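Long-range contacts in phospholipase C-beta (PLC-beta) (Sepia officinalis, PDB 3QR0), which belongs to the phospholipase C-beta family and binds a calcium ion in a TIM-barrel-type core, alongside PH, EF-hand-like and C2 domains: residues N339-G344 / I381-T386; E368-D373 / S415-C420; D376-I381 / Q425-Q430; I466-K471 / E512-L517. All blocks are in the same frame, centred on the assembly; numbering follows the deposited sequence.

In the fold
The four contacts lie on one side of the chain and converge on the mixed sheet of the X region. Interactions 1 and 2, with centres about 10 Å apart, together supply all four protein ligands of the calcium ion and share its two waters; Tyr341 OH of interaction 1 hydrogen-bonds Asp370 OD2 of interaction 2 at 2.5 Å. Interaction 3 packs the short antiparallel strand 380-381 and the loop before it against helix 422-436, and interaction 4 brings the strand 466-469 to the helix 512-515. A salt bridge of 2.7 Å between Lys426 NZ and Glu513 OE1 joins these two. The side chains of Leu428 and Asn470 stand about 13 and 12 Å from the calcium.

Interaction 1: N339-G344 / I381-T386; sequences NTYLTG and ITHGFT. With CA (calcium ion), chain B.
Metal binding defines one end of this loop-to-loop contact. Asn339 OD1 coordinates the calcium ion at 2.3 Å, with Glu368, Asp370 and Glu417 completing the protein part of the site. The rotation of the amide is fixed from its other branch as well: ND2 donates to water 1 at 3.2 Å, itself a calcium ligand, and also to Gln346 OE1.

Among the polar and ring contacts, the same ND2 lies over the centre of one face of the His383 imidazole, 4.1 Å above its plane, with amide and ring planes 60° apart. Thr386 CG2 covers the opposite face near its rim, while His383 ND1 is hydrogen-bonded to Gln346 O. The turn from His383 to Thr386, of type II, is tightened by Thr386 OG1, which gives a 2.6 Å hydrogen bond to His383 O from above the carbonyl plane. The type I turn starting at Asn339 closes through Leu342 N and Asn339 O, 3.0 Å apart.

Apolar packing centres on Tyr341. Its CG occupies the crowded position between backbone N and carbonyl carbon (chi1 57°), which carries the ring along the 381-383 backbone. Ile381 CG2 meets Tyr341 CG obliquely at 3.4 Å, and Thr382 N lies over one ring face. Farther out, the phenol OH rests 3.3 Å from His383 CA and points its hydrogen bond at Asp370, a second-shell bond consistent with positioning a first-shell carboxylate.

Helix 354-361 packs on Thr340 and Tyr341, helix 393-403 touches Ile381, and Leu369 and Trp372 of strand 366-372 touch Ile381 and Thr382.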
# COMPACT_ATOMS: atom_id res chain seq x y z
N ASN A 339 12.72 -12.36 -5.87
CA ASN A 339 12.79 -12.65 -7.33
C ASN A 339 11.92 -11.66 -8.10
O ASN A 339 10.95 -12.03 -8.77
CB ASN A 339 12.40 -14.11 -7.67
CG ASN A 339 13.53 -15.12 -7.39
OD1 ASN A 339 14.66 -14.76 -7.06
ND2 ASN A 339 13.20 -16.41 -7.54
N THR A 340 12.31 -10.40 -7.97
CA THR A 340 11.52 -9.25 -8.40
C THR A 340 11.19 -9.29 -9.89
O THR A 340 10.12 -8.84 -10.31
CB THR A 340 12.29 -7.96 -8.09
OG1 THR A 340 12.75 -8.00 -6.73
CG2 THR A 340 11.42 -6.72 -8.31
N TYR A 341 12.12 -9.83 -10.67
CA TYR A 341 11.98 -9.97 -12.12
C TYR A 341 10.78 -10.83 -12.58
O TYR A 341 10.33 -10.67 -13.71
CB TYR A 341 13.29 -10.52 -12.75
CG TYR A 341 13.73 -11.85 -12.17
CD1 TYR A 341 13.36 -13.04 -12.78
CD2 TYR A 341 14.53 -11.90 -11.03
CE1 TYR A 341 13.76 -14.26 -12.26
CE2 TYR A 341 14.92 -13.11 -10.50
CZ TYR A 341 14.54 -14.30 -11.12
OH TYR A 341 14.92 -15.51 -10.60
N LEU A 342 10.28 -11.71 -11.72
CA LEU A 342 9.19 -12.62 -12.09
C LEU A 342 7.81 -11.97 -11.92
O LEU A 342 7.51 -11.38 -10.88
CB LEU A 342 9.26 -13.91 -11.26
CG LEU A 342 10.51 -14.76 -11.51
CD1 LEU A 342 10.56 -15.94 -10.54
CD2 LEU A 342 10.58 -15.24 -12.96
N THR A 343 6.98 -12.09 -12.95
CA THR A 343 5.63 -11.53 -12.90
C THR A 343 4.55 -12.58 -12.66
O THR A 343 3.37 -12.23 -12.56
CB THR A 343 5.31 -10.74 -14.17
OG1 THR A 343 5.37 -11.61 -15.31
CG2 THR A 343 6.30 -9.59 -14.33
N GLY A 344 4.94 -13.85 -12.56
CA GLY A 344 3.99 -14.93 -12.26
C GLY A 344 4.63 -16.13 -11.57
O GLY A 344 5.25 -15.99 -10.52
N ILE A 381 18.97 -11.56 -16.66
CA ILE A 381 18.27 -11.88 -15.42
C ILE A 381 17.18 -12.89 -15.71
O ILE A 381 16.38 -12.72 -16.64
CB ILE A 381 17.67 -10.62 -14.78
CG1 ILE A 381 18.79 -9.73 -14.24
CG2 ILE A 381 16.69 -10.99 -13.65
CD1 ILE A 381 18.30 -8.39 -13.68
N THR A 382 17.15 -13.96 -14.92
CA THR A 382 16.16 -15.02 -15.07
C THR A 382 16.22 -15.96 -13.87
O THR A 382 17.14 -15.85 -13.04
CB THR A 382 16.38 -15.83 -16.38
OG1 THR A 382 15.23 -16.65 -16.64
CG2 THR A 382 17.62 -16.72 -16.29
N HIS A 383 15.26 -16.87 -13.77
CA HIS A 383 15.31 -17.93 -12.77
C HIS A 383 16.02 -19.13 -13.39
O HIS A 383 15.48 -19.79 -14.28
CB HIS A 383 13.90 -18.30 -12.28
CG HIS A 383 13.89 -19.08 -11.00
ND1 HIS A 383 12.74 -19.65 -10.49
CD2 HIS A 383 14.88 -19.37 -10.12
CE1 HIS A 383 13.02 -20.26 -9.35
NE2 HIS A 383 14.31 -20.11 -9.10
N GLY A 384 17.25 -19.38 -12.94
CA GLY A 384 18.08 -20.42 -13.54
C GLY A 384 17.50 -21.82 -13.49
O GLY A 384 16.83 -22.19 -12.53
N PHE A 385 17.78 -22.59 -14.54
CA PHE A 385 17.33 -23.97 -14.70
C PHE A 385 15.80 -24.14 -14.71
O PHE A 385 15.29 -25.19 -14.33
CB PHE A 385 17.97 -24.88 -13.65
CG PHE A 385 19.47 -24.80 -13.62
CD1 PHE A 385 20.24 -25.56 -14.48
CD2 PHE A 385 20.12 -23.96 -12.72
CE1 PHE A 385 21.63 -25.49 -14.45
CE2 PHE A 385 21.51 -23.89 -12.68
CZ PHE A 385 22.26 -24.65 -13.55
N THR A 386 15.10 -23.11 -15.17
CA THR A 386 13.64 -23.18 -15.32
C THR A 386 13.26 -22.79 -16.74
O THR A 386 14.13 -22.51 -17.56
CB THR A 386 12.91 -22.24 -14.35
OG1 THR A 386 13.12 -20.89 -14.77
CG2 THR A 386 13.40 -22.44 -12.90
CA CA B . 16.71 -15.61 -6.55
O HOH W 1 16.00 -17.92 -6.98
O HOH W 2 15.63 -16.61 -4.61

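Interaction 2: E368-D373 / S415-C420; sequences ELDCWD and SFENHC. With CA (calcium ion), chain B.
Three carboxylates from two neighbouring parallel strands grip the calcium ion: Glu368 through OE2 at 2.4 Å, Asp370 through both oxygens, and Glu417 through OE1 at 2.4 Å. Asn339 and two waters complete the site, and the cation should offset repulsion between the acids. Glu368 and Glu417 both place CG anti to the backbone N and extend from the same sheet face. Their second oxygens are held too, Glu368 OE1 by Arg570 and Glu417 OE2 by Thr503, while Asp370 OD2 is also bonded by Tyr341. His419 NE2 also donates to the anti lone pair of Glu417 OE2 at 2.7 Å, nearly straight at 167° and in the imidazole plane. Water 3 bridges Glu368 OE2 and Ser415 OG, which also hydrogen-bonds Lys469 NZ.

A regular parallel ladder joins the strands: Leu369 N, Glu417 N, Cys371 N and His419 N bond in turn to Ser415 O, Leu369 O, Glu417 O and Cys371 O.

Toward the C-terminal end of the pair, the His419 ring lies flat over the six-membered ring of Trp372 in an offset stack, centroids 3.8 Å and planes 6° apart. The stack and hydrogen bond would limit imidazole rotation and so help to orient Glu417. On the other face Cys371 SG approaches Phe416 CD1 obliquely at 3.9 Å. Helices 393-403 and 422-436 cover that face, and strands 380-381 and 466-469 flank the pair.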
# COMPACT_ATOMS: atom_id res chain seq x y z
N GLU A 368 15.54 -7.95 -5.83
CA GLU A 368 16.43 -9.06 -6.15
C GLU A 368 16.69 -9.15 -7.65
O GLU A 368 15.77 -9.01 -8.47
CB GLU A 368 15.84 -10.36 -5.64
CG GLU A 368 16.77 -11.56 -5.79
CD GLU A 368 16.28 -12.78 -5.05
OE1 GLU A 368 15.17 -12.71 -4.48
OE2 GLU A 368 16.98 -13.81 -5.03
N LEU A 369 17.95 -9.38 -8.00
CA LEU A 369 18.39 -9.56 -9.37
C LEU A 369 19.19 -10.86 -9.44
O LEU A 369 20.27 -10.96 -8.84
CB LEU A 369 19.27 -8.38 -9.82
CG LEU A 369 18.66 -6.97 -9.96
CD1 LEU A 369 18.27 -6.35 -8.61
CD2 LEU A 369 19.64 -6.04 -10.67
N ASP A 370 18.63 -11.86 -10.13
CA ASP A 370 19.30 -13.14 -10.35
C ASP A 370 20.06 -13.05 -11.67
O ASP A 370 19.45 -13.13 -12.74
CB ASP A 370 18.28 -14.29 -10.45
CG ASP A 370 17.66 -14.65 -9.11
OD1 ASP A 370 17.87 -13.94 -8.10
OD2 ASP A 370 16.94 -15.67 -9.07
N CYS A 371 21.38 -12.93 -11.58
CA CYS A 371 22.21 -12.66 -12.75
C CYS A 371 22.87 -13.92 -13.31
O CYS A 371 23.49 -14.68 -12.56
CB CYS A 371 23.27 -11.62 -12.41
SG CYS A 371 22.58 -10.13 -11.65
N TRP A 372 22.71 -14.14 -14.61
CA TRP A 372 23.29 -15.30 -15.31
C TRP A 372 24.01 -14.85 -16.58
O TRP A 372 23.73 -13.77 -17.12
CB TRP A 372 22.18 -16.31 -15.66
CG TRP A 372 21.46 -16.86 -14.45
CD1 TRP A 372 20.42 -16.28 -13.79
CD2 TRP A 372 21.74 -18.09 -13.76
NE1 TRP A 372 20.02 -17.07 -12.74
CE2 TRP A 372 20.82 -18.18 -12.69
CE3 TRP A 372 22.67 -19.11 -13.94
CZ2 TRP A 372 20.82 -19.26 -11.80
CZ3 TRP A 372 22.67 -20.19 -13.06
CH2 TRP A 372 21.74 -20.26 -12.00
N ASP A 373 24.92 -15.69 -17.07
CA ASP A 373 25.62 -15.42 -18.32
C ASP A 373 24.63 -15.50 -19.48
O ASP A 373 23.91 -16.48 -19.60
CB ASP A 373 26.74 -16.45 -18.57
CG ASP A 373 27.98 -16.21 -17.72
OD1 ASP A 373 28.07 -15.16 -17.04
OD2 ASP A 373 28.87 -17.08 -17.72
N SER A 415 19.64 -6.91 -3.99
CA SER A 415 20.13 -8.23 -3.63
C SER A 415 20.51 -8.97 -4.91
O SER A 415 19.64 -9.37 -5.69
CB SER A 415 19.05 -9.00 -2.85
OG SER A 415 19.48 -10.32 -2.54
N PHE A 416 21.82 -9.10 -5.13
CA PHE A 416 22.35 -9.83 -6.27
C PHE A 416 22.52 -11.31 -5.93
O PHE A 416 23.19 -11.66 -4.96
CB PHE A 416 23.72 -9.27 -6.70
CG PHE A 416 23.64 -8.03 -7.55
CD1 PHE A 416 24.18 -8.02 -8.83
CD2 PHE A 416 23.02 -6.88 -7.08
CE1 PHE A 416 24.12 -6.86 -9.62
CE2 PHE A 416 22.94 -5.73 -7.87
CZ PHE A 416 23.49 -5.72 -9.14
N GLU A 417 21.89 -12.17 -6.72
CA GLU A 417 22.22 -13.59 -6.71
C GLU A 417 23.05 -13.79 -7.97
O GLU A 417 22.52 -13.84 -9.08
CB GLU A 417 20.95 -14.43 -6.73
CG GLU A 417 21.18 -15.89 -6.40
CD GLU A 417 19.96 -16.74 -6.69
OE1 GLU A 417 18.89 -16.45 -6.12
OE2 GLU A 417 20.08 -17.69 -7.49
N ASN A 418 24.36 -13.87 -7.78
CA ASN A 418 25.32 -13.73 -8.87
C ASN A 418 25.81 -15.09 -9.39
O ASN A 418 26.46 -15.83 -8.66
CB ASN A 418 26.49 -12.90 -8.36
CG ASN A 418 27.31 -12.28 -9.46
OD1 ASN A 418 27.31 -12.76 -10.60
ND2 ASN A 418 28.03 -11.22 -9.12
N HIS A 419 25.49 -15.41 -10.64
CA HIS A 419 25.96 -16.66 -11.25
C HIS A 419 26.86 -16.41 -12.47
O HIS A 419 27.15 -17.33 -13.22
CB HIS A 419 24.78 -17.53 -11.65
CG HIS A 419 23.87 -17.86 -10.51
ND1 HIS A 419 24.08 -18.93 -9.68
CD2 HIS A 419 22.77 -17.22 -10.04
CE1 HIS A 419 23.14 -18.96 -8.75
NE2 HIS A 419 22.33 -17.93 -8.95
N CYS A 420 27.30 -15.17 -12.65
CA CYS A 420 28.02 -14.80 -13.86
C CYS A 420 29.50 -15.14 -13.81
O CYS A 420 30.11 -15.16 -12.74
CB CYS A 420 27.86 -13.30 -14.14
SG CYS A 420 26.24 -12.85 -14.74
CA CA B . 16.71 -15.61 -6.55
O HOH W 3 19.40 -12.56 -3.76
O HOH W 4 25.80 -17.94 -15.45
O HOH W 1 16.00 -17.92 -6.98
O HOH W 2 15.63 -16.61 -4.61

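Interaction 3: D376-I381 / Q425-Q430; sequences DGEPII and QKLLAQ
An extended loop, turned at Gly377 through a positive phi of 88° and running into strand 380-381, passes beside helix 422-436, with the CA atoms of Pro379 and Leu428 7.0 Å apart; no hydrogen bond crosses between the segments.

Pro379 carries the contact, its ring pointing to the helix and meeting two successive leucines. Leu428 sends CD2 past the pyrrolidine in the opposite direction, reaching Pro379 CB at 3.5 Å and touching CG as well. Leu427 instead crosses the ring at about a right angle, its CB lying 4.0 Å from Pro379 CD. The two leucines share nearly the same torsions, but their different places on the helix turn CD1 of Leu427 and CD2 of Leu428 to the loop.

Leu427 CD1 then continues along the loop, where Gly377 O is 3.3 Å away. The Glu378 side chain, bent at chi2 (-68°), crosses that methyl at about a right angle with its OE1 4.1 Å from Leu427 CD1. The contact is loose; OE1 of Glu378 is hydrogen-bonded to Tyr431 OH, one turn farther along the helix. The interface therefore runs from a buried end at Pro379 and Leu428 to a more exposed end at Gly377, Glu378 and Leu427.

Leu428 also touches Cys371 and Phe393, which continues the apolar layer between sheet and helices. Helix 422-436 links the adjacent parallel strands 412-418 and 466-469, a beta-alpha-beta crossover of the TIM-barrel type, and the loop before the antiparallel strand 380-381 packs against its side.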
# COMPACT_ATOMS: atom_id res chain seq x y z
N ASP A 376 25.08 -14.21 -25.72
CA ASP A 376 25.73 -13.24 -26.60
C ASP A 376 26.83 -12.44 -25.88
O ASP A 376 27.29 -11.42 -26.40
CB ASP A 376 24.67 -12.28 -27.17
CG ASP A 376 24.97 -11.81 -28.59
OD1 ASP A 376 25.96 -12.28 -29.20
OD2 ASP A 376 24.19 -10.97 -29.10
N GLY A 377 27.23 -12.89 -24.69
CA GLY A 377 28.24 -12.20 -23.90
C GLY A 377 27.69 -11.12 -22.97
O GLY A 377 28.46 -10.50 -22.25
N GLU A 378 26.38 -10.91 -22.99
CA GLU A 378 25.74 -9.86 -22.19
C GLU A 378 24.91 -10.48 -21.07
O GLU A 378 24.08 -11.35 -21.33
CB GLU A 378 24.84 -9.00 -23.08
CG GLU A 378 25.61 -8.19 -24.14
CD GLU A 378 26.48 -7.09 -23.55
OE1 GLU A 378 26.16 -6.58 -22.45
OE2 GLU A 378 27.49 -6.72 -24.19
N PRO A 379 25.11 -10.03 -19.81
CA PRO A 379 24.42 -10.68 -18.70
C PRO A 379 22.90 -10.53 -18.76
O PRO A 379 22.39 -9.52 -19.24
CB PRO A 379 24.97 -9.97 -17.46
CG PRO A 379 25.46 -8.67 -17.96
CD PRO A 379 25.97 -8.94 -19.34
N ILE A 380 22.21 -11.55 -18.27
CA ILE A 380 20.76 -11.57 -18.26
C ILE A 380 20.25 -11.82 -16.85
O ILE A 380 21.01 -12.22 -15.97
CB ILE A 380 20.20 -12.67 -19.19
CG1 ILE A 380 20.63 -14.06 -18.70
CG2 ILE A 380 20.64 -12.42 -20.63
CD1 ILE A 380 20.09 -15.19 -19.53
N ILE A 381 18.97 -11.56 -16.66
CA ILE A 381 18.27 -11.88 -15.42
C ILE A 381 17.18 -12.89 -15.71
O ILE A 381 16.38 -12.72 -16.64
CB ILE A 381 17.67 -10.62 -14.78
CG1 ILE A 381 18.79 -9.73 -14.24
CG2 ILE A 381 16.69 -10.99 -13.65
CD1 ILE A 381 18.30 -8.39 -13.68
N GLN A 425 30.48 -10.44 -15.12
CA GLN A 425 30.46 -9.67 -13.86
C GLN A 425 31.09 -8.29 -14.02
O GLN A 425 30.67 -7.33 -13.37
CB GLN A 425 31.17 -10.43 -12.73
CG GLN A 425 30.37 -11.58 -12.14
CD GLN A 425 30.96 -12.12 -10.85
OE1 GLN A 425 31.32 -11.36 -9.94
NE2 GLN A 425 31.06 -13.44 -10.75
N LYS A 426 32.11 -8.19 -14.87
CA LYS A 426 32.70 -6.89 -15.21
C LYS A 426 31.64 -5.99 -15.83
O LYS A 426 31.58 -4.79 -15.54
CB LYS A 426 33.87 -7.05 -16.17
CG LYS A 426 35.15 -7.50 -15.50
CD LYS A 426 36.20 -7.93 -16.52
CE LYS A 426 37.54 -8.20 -15.86
NZ LYS A 426 38.30 -6.93 -15.54
N LEU A 427 30.80 -6.58 -16.67
CA LEU A 427 29.71 -5.86 -17.32
C LEU A 427 28.61 -5.48 -16.33
O LEU A 427 28.08 -4.38 -16.41
CB LEU A 427 29.15 -6.66 -18.50
CG LEU A 427 30.17 -6.90 -19.63
CD1 LEU A 427 29.61 -7.85 -20.68
CD2 LEU A 427 30.60 -5.58 -20.26
N LEU A 428 28.28 -6.38 -15.40
CA LEU A 428 27.33 -6.05 -14.33
C LEU A 428 27.78 -4.79 -13.61
O LEU A 428 27.01 -3.84 -13.46
CB LEU A 428 27.21 -7.18 -13.30
CG LEU A 428 26.66 -8.55 -13.71
CD1 LEU A 428 26.70 -9.50 -12.52
CD2 LEU A 428 25.25 -8.46 -14.27
N ALA A 429 29.04 -4.79 -13.17
CA ALA A 429 29.62 -3.66 -12.45
C ALA A 429 29.63 -2.40 -13.30
O ALA A 429 29.29 -1.32 -12.82
CB ALA A 429 31.03 -3.98 -11.98
N GLN A 430 30.01 -2.55 -14.56
CA GLN A 430 30.05 -1.44 -15.50
C GLN A 430 28.67 -0.80 -15.67
O GLN A 430 28.53 0.42 -15.59
CB GLN A 430 30.57 -1.90 -16.87
CG GLN A 430 30.66 -0.79 -17.90
CD GLN A 430 31.12 -1.28 -19.25
OE1 GLN A 430 31.91 -2.23 -19.36
NE2 GLN A 430 30.64 -0.64 -20.31

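Interaction 4: I466-K471 / E512-L517; sequences ILIKNK and EEMSAL
Strand 466-469 is the last strand of the X half of the TIM-barrel-type core, and here it packs against the short helix 512-515. The close part is buried and largely apolar. Ile468 points at the helix with CG1 anti to the carbonyl carbon, so that CG1 lies alongside Leu517 CB at 4.0 Å, the two side chains running in the same direction. Its other branch, CG2, meets the methyl of Met514 at about a right angle. Met514 is bent at chi2 (-54°) and chi3 (-61°), which swings CE back toward the strand: it comes within 4.1 Å of Ile468 CG2 and 3.9 Å of Asn470 OD1. The same methionine also packs on Phe416 and Leu428, joining strand 412-418 and helix 422-436 to the contact. No direct hydrogen bond spans the segments; water 5 accepts from Ile468 N and lies 2.7 Å from Leu517 O, bridging the two backbones.

The other side is looser and partly exposed. Lys471 turns its chain away from the helix to Ala508 O, leaving only its carbonyl near Ser515, with Lys471 O 4.1 Å from Ser515 CA.

The buried Asn470 amide is occupied at both ends, OD1 accepting from Asn418 ND2. Its own ND2 bonds in the amide plane to a lone pair of Lys471 O, 2.8 Å away.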
# COMPACT_ATOMS: atom_id res chain seq x y z
N ILE A 466 21.76 3.81 -3.66
CA ILE A 466 21.50 2.42 -4.00
C ILE A 466 22.67 1.60 -3.46
O ILE A 466 23.83 1.89 -3.77
CB ILE A 466 21.39 2.22 -5.52
CG1 ILE A 466 20.12 2.90 -6.05
CG2 ILE A 466 21.38 0.72 -5.88
CD1 ILE A 466 20.14 3.17 -7.54
N LEU A 467 22.37 0.62 -2.61
CA LEU A 467 23.38 -0.25 -2.03
C LEU A 467 23.35 -1.61 -2.71
O LEU A 467 22.28 -2.12 -3.05
CB LEU A 467 23.17 -0.42 -0.52
CG LEU A 467 23.56 0.80 0.32
CD1 LEU A 467 22.43 1.81 0.33
CD2 LEU A 467 23.94 0.38 1.74
N ILE A 468 24.53 -2.18 -2.90
CA ILE A 468 24.68 -3.47 -3.56
C ILE A 468 24.97 -4.54 -2.53
O ILE A 468 25.96 -4.45 -1.80
CB ILE A 468 25.83 -3.48 -4.59
CG1 ILE A 468 25.68 -2.34 -5.60
CG2 ILE A 468 25.87 -4.83 -5.31
CD1 ILE A 468 24.38 -2.37 -6.37
N LYS A 469 24.12 -5.56 -2.49
CA LYS A 469 24.32 -6.75 -1.68
C LYS A 469 24.81 -7.86 -2.60
O LYS A 469 24.06 -8.39 -3.42
CB LYS A 469 23.03 -7.15 -0.97
CG LYS A 469 23.05 -8.52 -0.30
CD LYS A 469 21.66 -8.92 0.19
CE LYS A 469 21.54 -10.42 0.40
NZ LYS A 469 21.77 -11.22 -0.85
N ASN A 470 26.09 -8.20 -2.45
CA ASN A 470 26.74 -9.23 -3.25
C ASN A 470 27.92 -9.77 -2.46
O ASN A 470 28.48 -9.07 -1.61
CB ASN A 470 27.23 -8.64 -4.57
CG ASN A 470 27.68 -9.69 -5.57
OD1 ASN A 470 26.90 -10.12 -6.42
ND2 ASN A 470 28.94 -10.11 -5.48
N LYS A 471 28.29 -11.02 -2.72
CA LYS A 471 29.46 -11.61 -2.09
C LYS A 471 30.67 -10.71 -2.33
O LYS A 471 30.77 -10.08 -3.39
CB LYS A 471 29.75 -13.01 -2.65
CG LYS A 471 28.73 -14.07 -2.25
CD LYS A 471 28.79 -15.30 -3.16
CE LYS A 471 30.08 -16.09 -2.98
NZ LYS A 471 30.02 -17.39 -3.71
N GLU A 512 36.40 -8.92 -8.63
CA GLU A 512 36.83 -7.75 -7.86
C GLU A 512 35.98 -6.51 -8.14
O GLU A 512 35.73 -5.72 -7.24
CB GLU A 512 38.32 -7.46 -8.10
CG GLU A 512 38.89 -6.36 -7.19
CD GLU A 512 40.37 -6.53 -6.89
OE1 GLU A 512 41.13 -7.01 -7.76
OE2 GLU A 512 40.78 -6.19 -5.76
N GLU A 513 35.51 -6.35 -9.38
CA GLU A 513 34.68 -5.19 -9.75
C GLU A 513 33.31 -5.21 -9.05
O GLU A 513 32.78 -4.15 -8.73
CB GLU A 513 34.46 -5.10 -11.26
CG GLU A 513 35.68 -4.68 -12.06
CD GLU A 513 36.58 -5.85 -12.45
OE1 GLU A 513 37.49 -5.63 -13.28
OE2 GLU A 513 36.39 -6.98 -11.93
N MET A 514 32.75 -6.39 -8.84
CA MET A 514 31.48 -6.51 -8.11
C MET A 514 31.72 -6.41 -6.62
O MET A 514 31.02 -5.68 -5.93
CB MET A 514 30.76 -7.83 -8.43
CG MET A 514 29.92 -7.80 -9.70
SD MET A 514 28.72 -6.46 -9.76
CE MET A 514 27.70 -6.85 -8.34
N SER A 515 32.72 -7.13 -6.12
CA SER A 515 33.14 -7.03 -4.73
C SER A 515 33.33 -5.57 -4.29
O SER A 515 32.87 -5.18 -3.21
CB SER A 515 34.43 -7.82 -4.51
OG SER A 515 34.74 -7.93 -3.13
N ALA A 516 33.96 -4.77 -5.15
CA ALA A 516 34.27 -3.36 -4.87
C ALA A 516 33.05 -2.49 -4.57
O ALA A 516 33.16 -1.48 -3.88
CB ALA A 516 35.06 -2.75 -6.04
N LEU A 517 31.89 -2.87 -5.09
CA LEU A 517 30.66 -2.10 -4.88
C LEU A 517 29.96 -2.43 -3.55
O LEU A 517 29.02 -1.73 -3.17
CB LEU A 517 29.69 -2.32 -6.04
CG LEU A 517 30.24 -2.06 -7.44
CD1 LEU A 517 29.19 -2.38 -8.48
CD2 LEU A 517 30.74 -0.62 -7.59
O HOH W 5 26.84 -0.72 -1.97